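Local coordinates for protein Non-sulfated chondroitin lyase E66 (Autographa californica nucleopolyhedrovirus, PDB 3VSN) that cleaves non-sulfated chondroitin as a lyase of the occlusion-derived virus envelope and is essential for oral infection of the insect host, at residues K600-F614 / G642-F656. Sequence-based numbering, arbitrary orientation.
Sequences KVSFMSANEDTTIPF and GFKLNNSTFDLQFIF. With GOL (glycerol), chain B.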
ATOM      1  N   LYS A 600       9.635 -20.129 -19.878  1.00 18.57           N
ATOM      2  CA  LYS A 600       8.655 -19.054 -20.003  1.00 18.12           C
ATOM      3  C   LYS A 600       9.350 -17.729 -20.284  1.00 16.86           C
ATOM      4  O   LYS A 600      10.385 -17.435 -19.692  1.00 16.24           O
ATOM      5  CB  LYS A 600       7.826 -18.959 -18.721  1.00 19.39           C
ATOM      6  CG  LYS A 600       6.691 -17.951 -18.759  1.00 21.07           C
ATOM      7  CD  LYS A 600       6.025 -17.853 -17.394  1.00 22.58           C
ATOM      8  CE  LYS A 600       4.819 -16.926 -17.424  1.00 23.59           C
ATOM      9  NZ  LYS A 600       5.228 -15.508 -17.638  1.00 24.86           N
ATOM     10  N   VAL A 601       8.788 -16.943 -21.201  1.00 15.50           N
ATOM     11  CA  VAL A 601       9.292 -15.601 -21.491  1.00 14.58           C
ATOM     12  C   VAL A 601       8.123 -14.619 -21.513  1.00 13.99           C
ATOM     13  O   VAL A 601       7.067 -14.920 -22.078  1.00 13.61           O
ATOM     14  CB  VAL A 601      10.040 -15.531 -22.844  1.00 14.84           C
ATOM     15  CG1 VAL A 601      10.562 -14.127 -23.095  1.00 14.76           C
ATOM     16  CG2 VAL A 601      11.201 -16.508 -22.880  1.00 15.33           C
ATOM     17  N   SER A 602       8.321 -13.454 -20.898  1.00 12.92           N
ATOM     18  CA  SER A 602       7.335 -12.377 -20.936  1.00 12.66           C
ATOM     19  C   SER A 602       7.939 -11.101 -21.532  1.00 12.28           C
ATOM     20  O   SER A 602       9.077 -10.748 -21.209  1.00 12.04           O
ATOM     21  CB  SER A 602       6.802 -12.102 -19.528  1.00 12.94           C
ATOM     22  OG  SER A 602       6.028 -10.916 -19.505  1.00 13.95           O
ATOM     23  N   PHE A 603       7.176 -10.432 -22.403  1.00 11.56           N
ATOM     24  CA  PHE A 603       7.552  -9.141 -22.998  1.00 11.29           C
ATOM     25  C   PHE A 603       6.473  -8.113 -22.712  1.00 11.08           C
ATOM     26  O   PHE A 603       5.293  -8.458 -22.661  1.00 10.95           O
ATOM     27  CB  PHE A 603       7.590  -9.225 -24.525  1.00 11.32           C
ATOM     28  CG  PHE A 603       8.734 -10.009 -25.091  1.00 11.40           C
ATOM     29  CD1 PHE A 603       8.620 -11.380 -25.287  1.00 11.37           C
ATOM     30  CD2 PHE A 603       9.897  -9.362 -25.511  1.00 11.48           C
ATOM     31  CE1 PHE A 603       9.660 -12.102 -25.852  1.00 11.57           C
ATOM     32  CE2 PHE A 603      10.943 -10.082 -26.081  1.00 11.40           C
ATOM     33  CZ  PHE A 603      10.822 -11.454 -26.245  1.00 11.51           C
ATOM     34  N   MET A 604       6.868  -6.847 -22.589  1.00 10.73           N
ATOM     35  CA  MET A 604       5.914  -5.739 -22.616  1.00 10.78           C
ATOM     36  C   MET A 604       6.571  -4.476 -23.167  1.00 10.75           C
ATOM     37  O   MET A 604       7.763  -4.254 -22.962  1.00 10.56           O
ATOM     38  CB  MET A 604       5.329  -5.461 -21.226  1.00 10.77           C
ATOM     39  CG  MET A 604       4.309  -4.331 -21.214  1.00 10.95           C
ATOM     40  SD  MET A 604       3.566  -3.987 -19.614  1.00 10.99           S
ATOM     41  CE  MET A 604       2.776  -2.413 -19.957  1.00 10.96           C
ATOM     42  N   SER A 605       5.781  -3.665 -23.868  1.00 10.81           N
ATOM     43  CA  SER A 605       6.237  -2.379 -24.384  1.00 11.08           C
ATOM     44  C   SER A 605       5.785  -1.236 -23.475  1.00 11.20           C
ATOM     45  O   SER A 605       4.643  -1.220 -23.018  1.00 11.13           O
ATOM     46  CB  SER A 605       5.694  -2.155 -25.796  1.00 11.23           C
ATOM     47  OG  SER A 605       5.864  -0.805 -26.183  1.00 11.41           O
ATOM     48  N   ALA A 606       6.676  -0.276 -23.227  1.00 11.29           N
ATOM     49  CA  ALA A 606       6.331   0.899 -22.422  1.00 11.65           C
ATOM     50  C   ALA A 606       5.338   1.803 -23.152  1.00 12.15           C
ATOM     51  O   ALA A 606       4.718   2.673 -22.538  1.00 11.87           O
ATOM     52  CB  ALA A 606       7.584   1.673 -22.025  1.00 11.48           C
ATOM     53  N   ASN A 607       5.199   1.590 -24.464  1.00 12.73           N
ATOM     54  CA  ASN A 607       4.170   2.258 -25.262  1.00 13.78           C
ATOM     55  C   ASN A 607       2.817   1.544 -25.192  1.00 14.04           C
ATOM     56  O   ASN A 607       1.833   2.014 -25.762  1.00 14.19           O
ATOM     57  CB  ASN A 607       4.634   2.405 -26.717  1.00 14.25           C
ATOM     58  CG  ASN A 607       5.838   3.313 -26.847  1.00 14.84           C
ATOM     59  OD1 ASN A 607       5.906   4.362 -26.205  1.00 15.86           O
ATOM     60  ND2 ASN A 607       6.803   2.908 -27.660  1.00 14.84           N
ATOM     61  N   GLU A 608       2.791   0.410 -24.487  1.00 14.29           N
ATOM     62  CA  GLU A 608       1.581  -0.398 -24.272  1.00 14.65           C
ATOM     63  C   GLU A 608       1.020  -0.999 -25.567  1.00 14.72           C
ATOM     64  O   GLU A 608      -0.187  -1.227 -25.699  1.00 14.39           O
ATOM     65  CB  GLU A 608       0.521   0.392 -23.482  1.00 15.15           C
ATOM     66  CG  GLU A 608       1.030   0.883 -22.126  1.00 15.73           C
ATOM     67  CD  GLU A 608       0.089   1.851 -21.428  1.00 16.37           C
ATOM     68  OE1 GLU A 608      -0.638   2.599 -22.113  1.00 17.05           O
ATOM     69  OE2 GLU A 608       0.088   1.879 -20.179  1.00 16.15           O
ATOM     70  N   ASP A 609       1.918  -1.266 -26.514  1.00 14.96           N
ATOM     71  CA  ASP A 609       1.564  -1.935 -27.763  1.00 15.29           C
ATOM     72  C   ASP A 609       0.881  -3.270 -27.479  1.00 14.61           C
ATOM     73  O   ASP A 609       1.325  -4.034 -26.617  1.00 14.16           O
ATOM     74  CB  ASP A 609       2.813  -2.176 -28.615  1.00 16.42           C
ATOM     75  CG  ASP A 609       3.415  -0.890 -29.167  1.00 17.83           C
ATOM     76  OD1 ASP A 609       2.948   0.213 -28.814  1.00 19.16           O
ATOM     77  OD2 ASP A 609       4.366  -0.983 -29.966  1.00 18.65           O
ATOM     78  N   THR A 610      -0.202  -3.543 -28.199  1.00 14.12           N
ATOM     79  CA  THR A 610      -0.911  -4.817 -28.056  1.00 13.88           C
ATOM     80  C   THR A 610      -0.454  -5.818 -29.119  1.00 13.55           C
ATOM     81  O   THR A 610      -0.932  -6.952 -29.165  1.00 13.25           O
ATOM     82  CB  THR A 610      -2.439  -4.631 -28.111  1.00 14.10           C
ATOM     83  OG1 THR A 610      -2.793  -3.989 -29.341  1.00 14.17           O
ATOM     84  CG2 THR A 610      -2.914  -3.773 -26.936  1.00 14.13           C
ATOM     85  N   THR A 611       0.477  -5.383 -29.968  1.00 13.36           N
ATOM     86  CA  THR A 611       1.154  -6.272 -30.910  1.00 13.47           C
ATOM     87  C   THR A 611       2.667  -6.211 -30.694  1.00 13.34           C
ATOM     88  O   THR A 611       3.193  -5.176 -30.275  1.00 13.54           O
ATOM     89  CB  THR A 611       0.822  -5.934 -32.379  1.00 13.82           C
ATOM     90  OG1 THR A 611       1.218  -4.588 -32.665  1.00 14.33           O
ATOM     91  CG2 THR A 611      -0.674  -6.102 -32.661  1.00 13.54           C
ATOM     92  N   ILE A 612       3.346  -7.328 -30.951  1.00 13.06           N
ATOM     93  CA  ILE A 612       4.809  -7.424 -30.859  1.00 12.82           C
ATOM     94  C   ILE A 612       5.355  -8.036 -32.154  1.00 12.71           C
ATOM     95  O   ILE A 612       4.904  -9.106 -32.566  1.00 12.74           O
ATOM     96  CB  ILE A 612       5.265  -8.246 -29.621  1.00 12.62           C
ATOM     97  CG1 ILE A 612       6.796  -8.243 -29.484  1.00 12.51           C
ATOM     98  CG2 ILE A 612       4.724  -9.676 -29.662  1.00 12.60           C
ATOM     99  CD1 ILE A 612       7.298  -8.833 -28.178  1.00 12.43           C
ATOM    100  N   PRO A 613       6.313  -7.352 -32.814  1.00 12.65           N
ATOM    101  CA  PRO A 613       6.870  -7.888 -34.058  1.00 12.68           C
ATOM    102  C   PRO A 613       7.761  -9.108 -33.833  1.00 12.72           C
ATOM    103  O   PRO A 613       8.417  -9.210 -32.786  1.00 12.47           O
ATOM    104  CB  PRO A 613       7.711  -6.721 -34.602  1.00 12.75           C
ATOM    105  CG  PRO A 613       7.222  -5.506 -33.882  1.00 12.73           C
ATOM    106  CD  PRO A 613       6.839  -6.008 -32.522  1.00 12.69           C
ATOM    107  N   PHE A 614       7.781 -10.018 -34.812  1.00 12.85           N
ATOM    108  CA  PHE A 614       8.685 -11.170 -34.782  1.00 13.10           C
ATOM    109  C   PHE A 614      10.125 -10.711 -34.561  1.00 13.03           C
ATOM    110  O   PHE A 614      10.880 -11.358 -33.831  1.00 12.86           O
ATOM    111  CB  PHE A 614       8.635 -11.978 -36.090  1.00 13.50           C
ATOM    112  CG  PHE A 614       7.344 -12.720 -36.324  1.00 14.04           C
ATOM    113  CD1 PHE A 614       6.852 -13.629 -35.391  1.00 14.36           C
ATOM    114  CD2 PHE A 614       6.645 -12.547 -37.515  1.00 14.33           C
ATOM    115  CE1 PHE A 614       5.667 -14.318 -35.628  1.00 14.62           C
ATOM    116  CE2 PHE A 614       5.459 -13.233 -37.756  1.00 14.48           C
ATOM    117  CZ  PHE A 614       4.970 -14.118 -36.810  1.00 14.52           C
ATOM    118  N   GLY A 642       3.865 -10.439 -36.556  1.00 15.27           N
ATOM    119  CA  GLY A 642       4.154 -10.700 -35.152  1.00 14.87           C
ATOM    120  C   GLY A 642       2.974 -11.330 -34.442  1.00 14.69           C
ATOM    121  O   GLY A 642       2.245 -12.126 -35.035  1.00 14.57           O
ATOM    122  N   PHE A 643       2.792 -10.969 -33.174  1.00 14.24           N
ATOM    123  CA  PHE A 643       1.709 -11.505 -32.355  1.00 14.22           C
ATOM    124  C   PHE A 643       0.858 -10.390 -31.769  1.00 14.16           C
ATOM    125  O   PHE A 643       1.343  -9.289 -31.535  1.00 14.20           O
ATOM    126  CB  PHE A 643       2.259 -12.347 -31.202  1.00 14.10           C
ATOM    127  CG  PHE A 643       3.054 -13.536 -31.640  1.00 14.09           C
ATOM    128  CD1 PHE A 643       2.433 -14.762 -31.865  1.00 14.00           C
ATOM    129  CD2 PHE A 643       4.435 -13.439 -31.803  1.00 13.89           C
ATOM    130  CE1 PHE A 643       3.172 -15.865 -32.263  1.00 14.13           C
ATOM    131  CE2 PHE A 643       5.175 -14.539 -32.199  1.00 14.09           C
ATOM    132  CZ  PHE A 643       4.545 -15.754 -32.429  1.00 14.12           C
ATOM    133  N   LYS A 644      -0.406 -10.701 -31.515  1.00 14.02           N
ATOM    134  CA  LYS A 644      -1.336  -9.773 -30.899  1.00 14.03           C
ATOM    135  C   LYS A 644      -1.886 -10.435 -29.643  1.00 13.75           C
ATOM    136  O   LYS A 644      -2.163 -11.628 -29.649  1.00 13.48           O
ATOM    137  CB  LYS A 644      -2.461  -9.452 -31.879  1.00 14.45           C
ATOM    138  CG  LYS A 644      -3.538  -8.510 -31.374  1.00 15.09           C
ATOM    139  CD  LYS A 644      -4.510  -8.197 -32.503  1.00 16.04           C
ATOM    140  CE  LYS A 644      -5.748  -7.470 -32.013  1.00 16.74           C
ATOM    141  NZ  LYS A 644      -5.416  -6.075 -31.614  1.00 17.70           N
ATOM    142  N   LEU A 645      -2.045  -9.659 -28.574  1.00 13.61           N
ATOM    143  CA  LEU A 645      -2.581 -10.180 -27.314  1.00 13.71           C
ATOM    144  C   LEU A 645      -3.989 -10.753 -27.486  1.00 14.17           C
ATOM    145  O   LEU A 645      -4.825 -10.152 -28.162  1.00 14.02           O
ATOM    146  CB  LEU A 645      -2.606  -9.079 -26.250  1.00 13.43           C
ATOM    147  CG  LEU A 645      -1.259  -8.533 -25.761  1.00 13.32           C
ATOM    148  CD1 LEU A 645      -1.479  -7.295 -24.905  1.00 13.16           C
ATOM    149  CD2 LEU A 645      -0.466  -9.587 -24.995  1.00 13.20           C
ATOM    150  N   ASN A 646      -4.240 -11.914 -26.880  1.00 14.76           N
ATOM    151  CA  ASN A 646      -5.584 -12.500 -26.856  1.00 15.50           C
ATOM    152  C   ASN A 646      -6.580 -11.567 -26.173  1.00 16.00           C
ATOM    153  O   ASN A 646      -7.719 -11.439 -26.610  1.00 15.99           O
ATOM    154  CB  ASN A 646      -5.589 -13.862 -26.147  1.00 15.69           C
ATOM    155  CG  ASN A 646      -4.923 -14.960 -26.962  1.00 15.90           C
ATOM    156  OD1 ASN A 646      -4.643 -14.794 -28.148  1.00 16.18           O
ATOM    157  ND2 ASN A 646      -4.671 -16.097 -26.320  1.00 15.82           N
ATOM    158  N   ASN A 647      -6.133 -10.915 -25.099  1.00 16.74           N
ATOM    159  CA  ASN A 647      -6.976 -10.015 -24.320  1.00 17.63           C
ATOM    160  C   ASN A 647      -6.116  -8.973 -23.619  1.00 17.71           C
ATOM    161  O   ASN A 647      -5.317  -9.306 -22.747  1.00 17.40           O
ATOM    162  CB  ASN A 647      -7.801 -10.807 -23.292  1.00 18.43           C
ATOM    163  CG  ASN A 647      -8.776  -9.935 -22.514  1.00 19.26           C
ATOM    164  OD1 ASN A 647      -8.913  -8.740 -22.777  1.00 19.75           O
ATOM    165  ND2 ASN A 647      -9.466 -10.538 -21.547  1.00 20.27           N
ATOM    166  N   SER A 648      -6.285  -7.711 -23.998  1.00 17.95           N
ATOM    167  CA  SER A 648      -5.500  -6.638 -23.398  1.00 18.53           C
ATOM    168  C   SER A 648      -6.287  -5.836 -22.364  1.00 18.73           C
ATOM    169  O   SER A 648      -5.844  -4.762 -21.952  1.00 18.56           O
ATOM    170  CB  SER A 648      -4.957  -5.710 -24.484  1.00 18.86           C
ATOM    171  OG  SER A 648      -6.023  -5.054 -25.146  1.00 19.83           O
ATOM    172  N   THR A 649      -7.441  -6.353 -21.939  1.00 19.09           N
ATOM    173  CA  THR A 649      -8.306  -5.632 -20.995  1.00 19.81           C
ATOM    174  C   THR A 649      -7.601  -5.346 -19.668  1.00 19.97           C
ATOM    175  O   THR A 649      -7.647  -4.221 -19.172  1.00 20.10           O
ATOM    176  CB  THR A 649      -9.636  -6.380 -20.726  1.00 20.18           C
ATOM    177  OG1 THR A 649     -10.318  -6.609 -21.967  1.00 20.82           O
ATOM    178  CG2 THR A 649     -10.550  -5.564 -19.800  1.00 20.42           C
ATOM    179  N   PHE A 650      -6.940  -6.364 -19.118  1.00 20.11           N
ATOM    180  CA  PHE A 650      -6.359  -6.291 -17.774  1.00 20.70           C
ATOM    181  C   PHE A 650      -4.829  -6.279 -17.787  1.00 20.00           C
ATOM    182  O   PHE A 650      -4.203  -5.622 -16.957  1.00 20.50           O
ATOM    183  CB  PHE A 650      -6.846  -7.469 -16.907  1.00 21.71           C
ATOM    184  CG  PHE A 650      -8.334  -7.709 -16.966  1.00 22.85           C
ATOM    185  CD1 PHE A 650      -9.207  -6.979 -16.161  1.00 23.36           C
ATOM    186  CD2 PHE A 650      -8.864  -8.680 -17.814  1.00 23.50           C
ATOM    187  CE1 PHE A 650     -10.577  -7.203 -16.209  1.00 23.93           C
ATOM    188  CE2 PHE A 650     -10.236  -8.910 -17.867  1.00 24.22           C
ATOM    189  CZ  PHE A 650     -11.092  -8.171 -17.063  1.00 24.13           C
ATOM    190  N   ASP A 651      -4.241  -7.013 -18.728  1.00 19.19           N
ATOM    191  CA  ASP A 651      -2.798  -7.272 -18.746  1.00 18.62           C
ATOM    192  C   ASP A 651      -2.206  -6.981 -20.122  1.00 17.18           C
ATOM    193  O   ASP A 651      -2.873  -7.178 -21.134  1.00 16.98           O
ATOM    194  CB  ASP A 651      -2.526  -8.733 -18.381  1.00 20.05           C
ATOM    195  CG  ASP A 651      -3.008  -9.095 -16.985  1.00 21.85           C
ATOM    196  OD1 ASP A 651      -2.563  -8.462 -16.007  1.00 22.96           O
ATOM    197  OD2 ASP A 651      -3.820 -10.035 -16.862  1.00 23.50           O
ATOM    198  N   LEU A 652      -0.951  -6.532 -20.152  1.00 15.66           N
ATOM    199  CA  LEU A 652      -0.309  -6.114 -21.407  1.00 14.59           C
ATOM    200  C   LEU A 652       0.972  -6.877 -21.750  1.00 13.85           C
ATOM    201  O   LEU A 652       1.743  -6.457 -22.620  1.00 13.30           O
ATOM    202  CB  LEU A 652      -0.029  -4.607 -21.381  1.00 14.39           C
ATOM    203  CG  LEU A 652      -1.248  -3.680 -21.432  1.00 14.32           C
ATOM    204  CD1 LEU A 652      -0.857  -2.255 -21.063  1.00 14.20           C
ATOM    205  CD2 LEU A 652      -1.904  -3.722 -22.806  1.00 14.44           C
ATOM    206  N   GLN A 653       1.185  -8.009 -21.085  1.00 13.05           N
ATOM    207  CA  GLN A 653       2.389  -8.805 -21.305  1.00 12.74           C
ATOM    208  C   GLN A 653       2.161  -9.928 -22.308  1.00 12.68           C
ATOM    209  O   GLN A 653       1.185 -10.673 -22.210  1.00 12.82           O
ATOM    210  CB  GLN A 653       2.912  -9.374 -19.984  1.00 12.49           C
ATOM    211  CG  GLN A 653       3.404  -8.312 -19.012  1.00 12.28           C
ATOM    212  CD  GLN A 653       3.817  -8.882 -17.668  1.00 12.24           C
ATOM    213  OE1 GLN A 653       4.385  -9.973 -17.587  1.00 12.04           O
ATOM    214  NE2 GLN A 653       3.539  -8.135 -16.601  1.00 12.04           N
ATOM    215  N   PHE A 654       3.068 -10.035 -23.274  1.00 12.49           N
ATOM    216  CA  PHE A 654       3.077 -11.141 -24.222  1.00 12.47           C
ATOM    217  C   PHE A 654       3.818 -12.303 -23.576  1.00 12.67           C
ATOM    218  O   PHE A 654       4.979 -12.164 -23.194  1.00 12.70           O
ATOM    219  CB  PHE A 654       3.792 -10.739 -25.520  1.00 12.43           C
ATOM    220  CG  PHE A 654       3.194  -9.541 -26.201  1.00 12.49           C
ATOM    221  CD1 PHE A 654       3.560  -8.252 -25.821  1.00 12.42           C
ATOM    222  CD2 PHE A 654       2.272  -9.703 -27.227  1.00 12.39           C
ATOM    223  CE1 PHE A 654       3.003  -7.146 -26.443  1.00 12.59           C
ATOM    224  CE2 PHE A 654       1.716  -8.601 -27.858  1.00 12.38           C
ATOM    225  CZ  PHE A 654       2.081  -7.323 -27.467  1.00 12.49           C
ATOM    226  N   ILE A 655       3.146 -13.445 -23.458  1.00 12.81           N
ATOM    227  CA  ILE A 655       3.739 -14.618 -22.825  1.00 13.09           C
ATOM    228  C   ILE A 655       3.960 -15.725 -23.854  1.00 13.44           C
ATOM    229  O   ILE A 655       3.051 -16.070 -24.619  1.00 13.06           O
ATOM    230  CB  ILE A 655       2.885 -15.120 -21.636  1.00 13.24           C
ATOM    231  CG1 ILE A 655       2.705 -13.995 -20.601  1.00 13.39           C
ATOM    232  CG2 ILE A 655       3.526 -16.344 -20.985  1.00 13.16           C
ATOM    233  CD1 ILE A 655       1.590 -14.234 -19.599  1.00 13.87           C
ATOM    234  N   PHE A 656       5.184 -16.250 -23.875  1.00 13.71           N
ATOM    235  CA  PHE A 656       5.569 -17.314 -24.789  1.00 14.64           C
ATOM    236  C   PHE A 656       6.156 -18.481 -24.018  1.00 15.65           C
ATOM    237  O   PHE A 656       6.737 -18.302 -22.942  1.00 15.53           O
ATOM    238  CB  PHE A 656       6.597 -16.814 -25.811  1.00 14.10           C
ATOM    239  CG  PHE A 656       6.103 -15.675 -26.652  1.00 13.87           C
ATOM    240  CD1 PHE A 656       5.376 -15.917 -27.814  1.00 13.63           C
ATOM    241  CD2 PHE A 656       6.356 -14.357 -26.279  1.00 13.87           C
ATOM    242  CE1 PHE A 656       4.912 -14.866 -28.589  1.00 13.60           C
ATOM    243  CE2 PHE A 656       5.893 -13.303 -27.051  1.00 13.74           C
ATOM    244  CZ  PHE A 656       5.164 -13.559 -28.205  1.00 13.65           C
TER
HETATM  245  C1  GOL B 826      -7.190  -5.243 -28.728  1.00 42.48           C
HETATM  246  O1  GOL B 826      -6.008  -4.419 -29.020  1.00 42.78           O
HETATM  247  C2  GOL B 826      -6.772  -6.345 -27.728  1.00 41.17           C
HETATM  248  O2  GOL B 826      -5.546  -6.981 -28.157  1.00 41.94           O
HETATM  249  C3  GOL B 826      -7.891  -7.382 -27.608  1.00 40.84           C
HETATM  250  O3  GOL B 826      -8.505  -7.286 -26.313  1.00 38.84           O
HETATM  251  O   HOH W   1       2.926  -4.370 -24.302  1.00 11.02           O
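Gly642 lies flat against the ring of Phe614, its CA 3.7 Å from the ring centroid and almost on the normal, a CH-pi contact; lacking a side chain, it also brings CA to 3.1 Å from Ile612 O, which suits glycine. Phe643 receives the edge of the Phe614 ring on its face in an offset edge-to-face stack with planes at 81°, while its backbone N and O both bond to Ile612. Lys644 pairs with Thr611, its aliphatic chain passing Thr611 CG2; NZ bonds weakly to O1 of a glycerol, probably from the crystallisation liquor, and Tyr639 provides a cation-pi partner. Leu645 N closes this short antiparallel ladder on Thr610 O (3.0 Å). After the loop, Leu652 CD1 meets Met604 CE and Glu608 CG (3.8 Å each), and Leu652 O shares a water with Ser605 N and Asp609 O. Gln653 OE1 accepts from Ser602 OG (2.7 Å, tilted 26° from the carbonyl plane) and from Lys421 N. Hydrogen-bonded pairs Phe603/Phe654 and Val601/Phe656 form a second antiparallel ladder. With CG anti to its carbonyl carbon (chi1 -58°), the Phe654 ring reaches strand 611-613: Ile612 CG2 sits over one face, Leu645 CD2 over the opposite one, and the rim meets Asp609 O. Ile655 rests CG2 on Lys600 CE, and Phe656 meets Phe603 rim to rim. These register-shifted ladders belong to the lyase's beta-rich part, away from the catalytic residues. Strand 600-605 lies between 592-597 and 654-658, strand 642-645 between 611-613 and 636-639, and Ile617 of helix 614-623 packs on Ile612, Phe643 and Phe656.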